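Local structure of 4-hydroxythreonine-4-phosphate dehydrogenase (Legionella pneumophila subsp. pneumophila, 6XMY) at residues M9-G23 against L109-V123. The protein probably catalyses the NAD-dependent oxidation of 4-(phosphooxy)-L-threonine, a late step in pyridoxine 5'-phosphate biosynthesis, with the help of a divalent metal ion. Sequence-based numbering, arbitrary orientation. Where two conformers were deposited one is given.
Sequences MNPLLISSGEPAGIG and LCSKGEFSALVTAPV. With NAD (nicotinamide-adenine-dinucleotide), chain B.
L13 pairs with L118 in the neighbouring parallel strands 12-15 and 117-120 of the α/β fold of the PdxA family; L13 N bonds to A117 O and L13 O accepts from V119 N. L13 buries more surface here than any other residue. With its CG anti to the backbone N (chi1 -167°), it sets CD1 over the centre of the F115 ring, a CH-pi contact 3.9 Å from the centroid. Its other methyl, CD2, meets L109 CD1 at 3.9 Å, the two leucines crossing at about a right angle, which ties the end of helix 96-111 to the sheet. The edge of F115 faces the P11 carbonyl. T120 OG1, on the L13 side of the sheet, is hydrogen-bonded to R294. On the other face I14 and V119 lie side by side, pointing the same way, with I14 CD1 3.5 Å from V119 CB; helix 314-328 packs on this face, touching V119 and L12. S116 ties down the chain before strand 12-15: its OG donates to N10 O (2.7 Å) from above the carbonyl plane, its N to P11 O. Beyond the strands, E18 N bonds to P122 O in the carbonyl plane. A water bonds to S15 OG and donates to A121 O. A second donates to both E18 O and P122 O and accepts from G23 N. This end borders the cofactor, where V123 N donates a nearly straight 3.0 Å bond (167°) to O7N of NAD.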
ATOM      1  N   MET A   9     -17.298  14.943  -1.937  1.00 33.05           N
ATOM      2  CA  MET A   9     -16.518  14.351  -0.855  1.00 30.66           C
ATOM      3  C   MET A   9     -15.239  15.153  -0.625  1.00 26.02           C
ATOM      4  O   MET A   9     -14.703  15.781  -1.545  1.00 25.54           O
ATOM      5  CB  MET A   9     -16.176  12.891  -1.200  1.00 30.37           C
ATOM      6  CG  MET A   9     -15.387  12.702  -2.519  1.00 31.45           C
ATOM      7  SD  MET A   9     -14.928  10.988  -2.902  1.00 32.22           S
ATOM      8  CE  MET A   9     -14.299  10.513  -1.308  1.00 27.52           C
ATOM      9  N   ASN A  10     -14.756  15.151   0.623  1.00 24.73           N
ATOM     10  CA  ASN A  10     -13.458  15.755   0.904  1.00 23.57           C
ATOM     11  C   ASN A  10     -12.400  15.069   0.045  1.00 18.45           C
ATOM     12  O   ASN A  10     -12.452  13.847  -0.143  1.00 17.45           O
ATOM     13  CB  ASN A  10     -13.080  15.607   2.380  1.00 27.76           C
ATOM     14  CG  ASN A  10     -13.569  16.764   3.233  1.00 31.84           C
ATOM     15  OD1 ASN A  10     -12.833  17.303   4.063  1.00 33.99           O
ATOM     16  ND2 ASN A  10     -14.807  17.158   3.020  1.00 33.08           N
ATOM     17  N   PRO A  11     -11.435  15.811  -0.493  1.00 16.24           N
ATOM     18  CA  PRO A  11     -10.534  15.226  -1.490  1.00 15.34           C
ATOM     19  C   PRO A  11      -9.646  14.141  -0.909  1.00 12.01           C
ATOM     20  O   PRO A  11      -9.436  14.030   0.301  1.00 12.58           O
ATOM     21  CB  PRO A  11      -9.688  16.416  -1.967  1.00 16.80           C
ATOM     22  CG  PRO A  11     -10.459  17.634  -1.560  1.00 17.41           C
ATOM     23  CD  PRO A  11     -11.183  17.246  -0.295  1.00 16.92           C
ATOM     24  N   LEU A  12      -9.118  13.332  -1.821  1.00 10.99           N
ATOM     25  CA  LEU A  12      -8.102  12.342  -1.498  1.00 10.76           C
ATOM     26  C   LEU A  12      -6.745  13.030  -1.511  1.00 10.93           C
ATOM     27  O   LEU A  12      -6.454  13.841  -2.396  1.00 13.65           O
ATOM     28  CB  LEU A  12      -8.109  11.243  -2.564  1.00 12.83           C
ATOM     29  CG  LEU A  12      -9.484  10.626  -2.863  1.00 16.02           C
ATOM     30  CD1 LEU A  12      -9.473   9.824  -4.170  1.00 19.83           C
ATOM     31  CD2 LEU A  12      -9.915   9.752  -1.713  1.00 16.99           C
ATOM     32  N   LEU A  13      -5.912  12.716  -0.524  1.00  9.06           N
ATOM     33  CA  LEU A  13      -4.581  13.310  -0.429  1.00  9.13           C
ATOM     34  C   LEU A  13      -3.555  12.315  -0.953  1.00  8.70           C
ATOM     35  O   LEU A  13      -3.533  11.162  -0.516  1.00  9.42           O
ATOM     36  CB  LEU A  13      -4.278  13.660   1.028  1.00 11.10           C
ATOM     37  CG  LEU A  13      -3.080  14.554   1.316  1.00 11.71           C
ATOM     38  CD1 LEU A  13      -3.240  15.900   0.616  1.00 10.80           C
ATOM     39  CD2 LEU A  13      -2.926  14.729   2.829  1.00 12.80           C
ATOM     40  N   ILE A  14      -2.717  12.753  -1.894  1.00  9.03           N
ATOM     41  CA  ILE A  14      -1.743  11.873  -2.540  1.00  9.55           C
ATOM     42  C   ILE A  14      -0.352  12.307  -2.112  1.00  8.49           C
ATOM     43  O   ILE A  14       0.076  13.422  -2.433  1.00 10.36           O
ATOM     44  CB  ILE A  14      -1.850  11.919  -4.075  1.00  9.07           C
ATOM     45  CG1 ILE A  14      -3.306  11.958  -4.543  1.00 12.65           C
ATOM     46  CG2 ILE A  14      -1.055  10.756  -4.712  1.00 11.79           C
ATOM     47  CD1 ILE A  14      -4.145  10.792  -4.127  1.00 12.95           C
ATOM     48  N   SER A  15       0.362  11.444  -1.391  1.00  7.91           N
ATOM     49  CA  SER A  15       1.782  11.701  -1.164  1.00  8.88           C
ATOM     50  C   SER A  15       2.559  11.399  -2.435  1.00  9.02           C
ATOM     51  O   SER A  15       2.528  10.270  -2.933  1.00 10.63           O
ATOM     52  CB  SER A  15       2.325  10.849  -0.027  1.00 12.29           C
ATOM     53  OG  SER A  15       3.739  10.830  -0.104  1.00 11.48           O
ATOM     54  N   SER A  16       3.253  12.397  -2.965  1.00  8.11           N
ATOM     55  CA  SER A  16       4.009  12.212  -4.196  1.00  9.02           C
ATOM     56  C   SER A  16       5.312  11.432  -4.013  1.00  9.69           C
ATOM     57  O   SER A  16       5.971  11.139  -5.013  1.00 11.74           O
ATOM     58  CB  SER A  16       4.237  13.560  -4.892  1.00  9.79           C
ATOM     59  OG  SER A  16       5.054  14.422  -4.117  1.00  9.67           O
ATOM     60  N   GLY A  17       5.696  11.085  -2.781  1.00 10.01           N
ATOM     61  CA  GLY A  17       6.731  10.082  -2.572  1.00  9.44           C
ATOM     62  C   GLY A  17       8.145  10.582  -2.851  1.00  8.19           C
ATOM     63  O   GLY A  17       8.453  11.773  -2.740  1.00  8.89           O
ATOM     64  N   GLU A  18       9.023   9.637  -3.178  1.00  8.32           N
ATOM     65  CA  GLU A  18      10.424   9.953  -3.436  1.00  9.02           C
ATOM     66  C   GLU A  18      10.535  10.892  -4.638  1.00  7.84           C
ATOM     67  O   GLU A  18      10.083  10.537  -5.733  1.00  9.35           O
ATOM     68  CB  GLU A  18      11.199   8.657  -3.678  1.00  9.31           C
ATOM     69  CG  GLU A  18      12.561   8.851  -4.322  1.00 10.04           C
ATOM     70  CD  GLU A  18      13.449   9.819  -3.578  1.00 10.46           C
ATOM     71  OE1 GLU A  18      14.049  10.688  -4.244  1.00 10.11           O
ATOM     72  OE2 GLU A  18      13.553   9.725  -2.339  1.00 10.45           O
ATOM     73  N   PRO A  19      11.067  12.104  -4.467  1.00  8.37           N
ATOM     74  CA  PRO A  19      10.951  13.099  -5.539  1.00  9.72           C
ATOM     75  C   PRO A  19      11.771  12.773  -6.769  1.00  9.63           C
ATOM     76  O   PRO A  19      11.399  13.205  -7.869  1.00 10.64           O
ATOM     77  CB  PRO A  19      11.430  14.397  -4.875  1.00 10.17           C
ATOM     78  CG  PRO A  19      12.277  13.946  -3.726  1.00  9.21           C
ATOM     79  CD  PRO A  19      11.658  12.672  -3.244  1.00  8.38           C
ATOM     80  N   ALA A  20      12.870  12.016  -6.623  1.00  8.95           N
ATOM     81  CA  ALA A  20      13.711  11.665  -7.762  1.00 11.26           C
ATOM     82  C   ALA A  20      13.150  10.496  -8.561  1.00 10.44           C
ATOM     83  O   ALA A  20      13.660  10.215  -9.653  1.00 10.59           O
ATOM     84  CB  ALA A  20      15.127  11.320  -7.287  1.00 11.23           C
ATOM     85  N   GLY A  21      12.140   9.808  -8.037  1.00 10.32           N
ATOM     86  CA  GLY A  21      11.532   8.673  -8.688  1.00  9.54           C
ATOM     87  C   GLY A  21      10.281   9.046  -9.458  1.00  9.07           C
ATOM     88  O   GLY A  21      10.010  10.220  -9.733  1.00 10.63           O
ATOM     89  N   ILE A  22       9.487   8.024  -9.792  1.00  9.53           N
ATOM     90  CA  ILE A  22       8.324   8.237 -10.652  1.00  9.75           C
ATOM     91  C   ILE A  22       7.094   8.731  -9.902  1.00  9.54           C
ATOM     92  O   ILE A  22       6.071   9.009 -10.543  1.00 10.35           O
ATOM     93  CB  ILE A  22       7.949   6.996 -11.492  1.00 10.39           C
ATOM     94  CG1 ILE A  22       7.671   5.779 -10.595  1.00 11.94           C
ATOM     95  CG2 ILE A  22       9.012   6.734 -12.559  1.00 12.90           C
ATOM     96  CD1 ILE A  22       7.039   4.612 -11.350  1.00 13.78           C
ATOM     97  N   GLY A  23       7.147   8.837  -8.575  1.00  9.33           N
ATOM     98  CA  GLY A  23       6.019   9.320  -7.803  1.00 10.43           C
ATOM     99  C   GLY A  23       5.455  10.634  -8.324  1.00  8.87           C
ATOM    100  O   GLY A  23       4.248  10.752  -8.577  1.00  9.07           O
ATOM    101  N   LEU A 109      -3.132  15.029   8.380  1.00 11.31           N
ATOM    102  CA  LEU A 109      -4.257  15.707   7.739  1.00 11.46           C
ATOM    103  C   LEU A 109      -5.427  14.757   7.536  1.00 12.70           C
ATOM    104  O   LEU A 109      -6.585  15.143   7.706  1.00 14.70           O
ATOM    105  CB  LEU A 109      -3.821  16.331   6.415  1.00 11.43           C
ATOM    106  CG  LEU A 109      -2.857  17.509   6.518  1.00 11.85           C
ATOM    107  CD1 LEU A 109      -2.348  17.876   5.132  1.00 12.64           C
ATOM    108  CD2 LEU A 109      -3.546  18.699   7.192  1.00 13.64           C
ATOM    109  N   CYS A 110      -5.148  13.498   7.197  1.00 11.80           N
ATOM    110  CA  CYS A 110      -6.224  12.519   7.096  1.00 12.72           C
ATOM    111  C   CYS A 110      -6.791  12.162   8.464  1.00 12.28           C
ATOM    112  O   CYS A 110      -8.002  11.954   8.598  1.00 14.63           O
ATOM    113  CB  CYS A 110      -5.738  11.269   6.361  1.00 12.52           C
ATOM    114  SG  CYS A 110      -5.465  11.592   4.624  1.00 13.59           S
ATOM    115  N   SER A 111      -5.936  12.087   9.489  1.00 12.75           N
ATOM    116  CA  SER A 111      -6.413  11.763  10.831  0.66 13.78           C
ATOM    117  C   SER A 111      -7.428  12.788  11.311  1.00 15.32           C
ATOM    118  O   SER A 111      -8.394  12.443  11.999  1.00 18.42           O
ATOM    119  CB  SER A 111      -5.234  11.708  11.802  0.66 14.96           C
ATOM    120  OG  SER A 111      -5.680  11.481  13.127  0.66 18.10           O
ATOM    121  N   LYS A 112      -7.218  14.052  10.960  1.00 17.00           N
ATOM    122  CA  LYS A 112      -8.106  15.138  11.333  1.00 17.13           C
ATOM    123  C   LYS A 112      -9.320  15.251  10.424  1.00 17.75           C
ATOM    124  O   LYS A 112     -10.169  16.119  10.659  1.00 20.94           O
ATOM    125  CB  LYS A 112      -7.316  16.445  11.344  1.00 21.63           C
ATOM    126  CG  LYS A 112      -6.167  16.416  12.332  1.00 28.04           C
ATOM    127  CD  LYS A 112      -5.331  17.672  12.260  1.00 35.74           C
ATOM    128  CE  LYS A 112      -4.304  17.688  13.376  1.00 40.80           C
ATOM    129  NZ  LYS A 112      -4.948  17.444  14.697  1.00 44.09           N
ATOM    130  N   GLY A 113      -9.435  14.394   9.411  1.00 17.43           N
ATOM    131  CA  GLY A 113     -10.564  14.447   8.504  1.00 17.79           C
ATOM    132  C   GLY A 113     -10.492  15.516   7.439  1.00 16.26           C
ATOM    133  O   GLY A 113     -11.480  15.723   6.727  1.00 19.22           O
ATOM    134  N   GLU A 114      -9.350  16.196   7.297  1.00 16.07           N
ATOM    135  CA  GLU A 114      -9.223  17.233   6.278  1.00 16.40           C
ATOM    136  C   GLU A 114      -9.277  16.634   4.885  1.00 14.93           C
ATOM    137  O   GLU A 114      -9.690  17.302   3.932  1.00 16.41           O
ATOM    138  CB  GLU A 114      -7.903  17.976   6.467  1.00 19.64           C
ATOM    139  CG  GLU A 114      -7.824  18.756   7.755  1.00 30.24           C
ATOM    140  CD  GLU A 114      -8.740  19.952   7.731  1.00 39.70           C
ATOM    141  OE1 GLU A 114      -8.785  20.632   6.684  1.00 43.75           O
ATOM    142  OE2 GLU A 114      -9.428  20.200   8.744  1.00 43.99           O
ATOM    143  N   PHE A 115      -8.865  15.379   4.756  1.00 13.56           N
ATOM    144  CA  PHE A 115      -8.904  14.643   3.507  1.00 12.42           C
ATOM    145  C   PHE A 115      -9.484  13.274   3.806  1.00 13.55           C
ATOM    146  O   PHE A 115      -9.390  12.787   4.936  1.00 14.39           O
ATOM    147  CB  PHE A 115      -7.506  14.578   2.874  1.00 11.57           C
ATOM    148  CG  PHE A 115      -6.989  15.934   2.508  1.00 10.28           C
ATOM    149  CD1 PHE A 115      -7.298  16.494   1.282  1.00 12.72           C
ATOM    150  CD2 PHE A 115      -6.280  16.685   3.425  1.00 13.33           C
ATOM    151  CE1 PHE A 115      -6.875  17.775   0.958  1.00 10.56           C
ATOM    152  CE2 PHE A 115      -5.849  17.961   3.102  1.00 12.03           C
ATOM    153  CZ  PHE A 115      -6.143  18.501   1.866  1.00 13.12           C
ATOM    154  N   SER A 116     -10.122  12.679   2.803  1.00 12.89           N
ATOM    155  CA  SER A 116     -10.926  11.490   3.045  1.00 12.44           C
ATOM    156  C   SER A 116     -10.123  10.201   3.014  1.00 12.17           C
ATOM    157  O   SER A 116     -10.627   9.167   3.464  1.00 14.55           O
ATOM    158  CB  SER A 116     -12.060  11.406   2.026  1.00 14.29           C
ATOM    159  OG  SER A 116     -11.542  11.457   0.718  1.00 17.21           O
ATOM    160  N   ALA A 117      -8.901  10.239   2.490  1.00 11.51           N
ATOM    161  CA  ALA A 117      -8.058   9.056   2.385  1.00 10.35           C
ATOM    162  C   ALA A 117      -6.683   9.520   1.945  1.00 10.55           C
ATOM    163  O   ALA A 117      -6.530  10.610   1.389  1.00 11.27           O
ATOM    164  CB  ALA A 117      -8.605   8.047   1.368  1.00 12.02           C
ATOM    165  N   LEU A 118      -5.697   8.656   2.170  1.00 10.11           N
ATOM    166  CA  LEU A 118      -4.319   8.895   1.766  1.00  9.06           C
ATOM    167  C   LEU A 118      -3.916   7.849   0.735  1.00 10.08           C
ATOM    168  O   LEU A 118      -4.171   6.654   0.920  1.00 11.97           O
ATOM    169  CB  LEU A 118      -3.393   8.792   2.982  1.00 10.61           C
ATOM    170  CG  LEU A 118      -1.914   9.101   2.740  1.00 11.31           C
ATOM    171  CD1 LEU A 118      -1.724  10.549   2.296  1.00 12.52           C
ATOM    172  CD2 LEU A 118      -1.119   8.823   3.997  1.00 13.91           C
ATOM    173  N   VAL A 119      -3.299   8.297  -0.350  1.00  8.52           N
ATOM    174  CA  VAL A 119      -2.740   7.410  -1.370  1.00  8.20           C
ATOM    175  C   VAL A 119      -1.260   7.733  -1.467  1.00  7.46           C
ATOM    176  O   VAL A 119      -0.888   8.902  -1.567  1.00  9.61           O
ATOM    177  CB  VAL A 119      -3.424   7.613  -2.734  1.00  8.71           C
ATOM    178  CG1 VAL A 119      -2.925   6.578  -3.759  1.00 11.58           C
ATOM    179  CG2 VAL A 119      -4.949   7.556  -2.587  1.00  9.22           C
ATOM    180  N   THR A 120      -0.416   6.707  -1.442  1.00  8.61           N
ATOM    181  CA  THR A 120       1.028   6.910  -1.428  1.00  9.08           C
ATOM    182  C   THR A 120       1.668   6.503  -2.749  1.00  7.29           C
ATOM    183  O   THR A 120       1.576   5.340  -3.168  1.00  9.01           O
ATOM    184  CB  THR A 120       1.694   6.172  -0.268  1.00  8.32           C
ATOM    185  OG1 THR A 120       1.423   4.775  -0.382  1.00  8.98           O
ATOM    186  CG2 THR A 120       1.157   6.658   1.055  1.00 10.79           C
ATOM    187  N   ALA A 121       2.367   7.448  -3.362  1.00  8.72           N
ATOM    188  CA  ALA A 121       3.301   7.150  -4.428  1.00  8.58           C
ATOM    189  C   ALA A 121       4.542   6.504  -3.801  1.00  9.69           C
ATOM    190  O   ALA A 121       4.714   6.528  -2.583  1.00 10.04           O
ATOM    191  CB  ALA A 121       3.627   8.441  -5.188  1.00 10.41           C
ATOM    192  N   PRO A 122       5.425   5.897  -4.597  1.00  8.13           N
ATOM    193  CA  PRO A 122       6.485   5.084  -3.990  1.00  9.79           C
ATOM    194  C   PRO A 122       7.586   5.928  -3.360  1.00  9.69           C
ATOM    195  O   PRO A 122       7.873   7.044  -3.799  1.00  9.13           O
ATOM    196  CB  PRO A 122       7.030   4.269  -5.169  1.00 12.03           C
ATOM    197  CG  PRO A 122       6.715   5.100  -6.380  1.00 12.63           C
ATOM    198  CD  PRO A 122       5.415   5.790  -6.069  1.00 10.13           C
ATOM    199  N   VAL A 123       8.186   5.378  -2.299  1.00  8.59           N
ATOM    200  CA  VAL A 123       9.345   5.965  -1.641  1.00  9.36           C
ATOM    201  C   VAL A 123      10.512   4.992  -1.742  1.00 10.55           C
ATOM    202  O   VAL A 123      10.335   3.787  -1.901  1.00 11.62           O
ATOM    203  CB  VAL A 123       9.072   6.346  -0.169  1.00 12.46           C
ATOM    204  CG1 VAL A 123       7.898   7.306  -0.074  1.00 11.02           C
ATOM    205  CG2 VAL A 123       8.822   5.109   0.662  1.00 14.09           C
TER
HETATM  206  PA  NAD B 401      10.526  -1.077  -8.450  1.00 14.49           P
HETATM  207  O1A NAD B 401      11.158   0.298  -8.352  1.00 15.23           O
HETATM  208  O2A NAD B 401       9.074  -1.422  -8.709  1.00 18.15           O
HETATM  209  O5B NAD B 401      11.373  -1.659  -9.832  1.00 17.16           O
HETATM  210  C5B NAD B 401      10.985  -2.972 -10.161  1.00 17.49           C
HETATM  211  C4B NAD B 401      10.808  -3.098 -11.685  1.00 16.68           C
HETATM  212  O4B NAD B 401       9.493  -2.604 -12.033  1.00 17.99           O
HETATM  213  C3B NAD B 401      11.857  -2.200 -12.400  1.00 15.17           C
HETATM  214  O3B NAD B 401      12.225  -2.911 -13.569  1.00 20.23           O
HETATM  215  C2B NAD B 401      11.042  -0.904 -12.686  1.00 16.43           C
HETATM  216  O2B NAD B 401      11.472  -0.228 -13.831  1.00 19.57           O
HETATM  217  C1B NAD B 401       9.630  -1.514 -12.954  1.00 17.08           C
HETATM  218  N9A NAD B 401       8.541  -0.614 -12.587  1.00 15.96           N
HETATM  219  C8A NAD B 401       8.140  -0.158 -11.318  1.00 15.10           C
HETATM  220  N7A NAD B 401       7.083   0.633 -11.375  1.00 13.86           N
HETATM  221  C5A NAD B 401       6.752   0.696 -12.722  1.00 13.23           C
HETATM  222  C6A NAD B 401       5.734   1.373 -13.424  1.00 15.38           C
HETATM  223  N6A NAD B 401       4.826   2.125 -12.748  1.00 14.54           N
HETATM  224  N1A NAD B 401       5.646   1.259 -14.783  1.00 17.43           N
HETATM  225  C2A NAD B 401       6.580   0.478 -15.407  1.00 19.52           C
HETATM  226  N3A NAD B 401       7.603  -0.219 -14.878  1.00 18.06           N
HETATM  227  C4A NAD B 401       7.655  -0.082 -13.508  1.00 15.38           C
HETATM  228  O3  NAD B 401      10.986  -1.807  -7.079  1.00 16.92           O
HETATM  229  PN  NAD B 401      12.436  -2.247  -6.615  1.00 15.78           P
HETATM  230  O1N NAD B 401      12.400  -3.527  -5.816  1.00 16.22           O
HETATM  231  O2N NAD B 401      13.446  -1.848  -7.639  1.00 21.30           O
HETATM  232  O5D NAD B 401      12.789  -1.115  -5.295  1.00 17.36           O
HETATM  233  C5D NAD B 401      12.978   0.206  -5.682  1.00 14.22           C
HETATM  234  C4D NAD B 401      12.685   1.077  -4.459  1.00 13.06           C
HETATM  235  O4D NAD B 401      11.244   1.191  -4.338  1.00 10.61           O
HETATM  236  C3D NAD B 401      13.183   0.372  -3.150  1.00 13.41           C
HETATM  237  O3D NAD B 401      13.622   1.398  -2.306  1.00 13.05           O
HETATM  238  C2D NAD B 401      11.896  -0.283  -2.600  1.00 11.39           C
HETATM  239  O2D NAD B 401      11.845  -0.399  -1.205  1.00 12.92           O
HETATM  240  C1D NAD B 401      10.909   0.849  -2.999  1.00 10.94           C
HETATM  241  N1N NAD B 401       9.486   0.366  -3.028  1.00 11.63           N
HETATM  242  C2N NAD B 401       8.563   1.209  -2.469  1.00 12.22           C
HETATM  243  C3N NAD B 401       7.211   0.857  -2.450  1.00 11.81           C
HETATM  244  C7N NAD B 401       6.300   1.850  -1.834  1.00 10.51           C
HETATM  245  O7N NAD B 401       6.724   2.931  -1.421  1.00  9.46           O
HETATM  246  N7N NAD B 401       4.964   1.511  -1.776  1.00 13.63           N
HETATM  247  C4N NAD B 401       6.797  -0.368  -3.006  1.00 12.60           C
HETATM  248  C5N NAD B 401       7.769  -1.204  -3.583  1.00 12.38           C
HETATM  249  C6N NAD B 401       9.127  -0.830  -3.582  1.00 11.65           C
HETATM  250  O   HOH W   1       4.534   8.267  -0.350  1.00  9.24           O
HETATM  251  O   HOH W   2       8.850   8.193  -6.324  1.00  9.87           O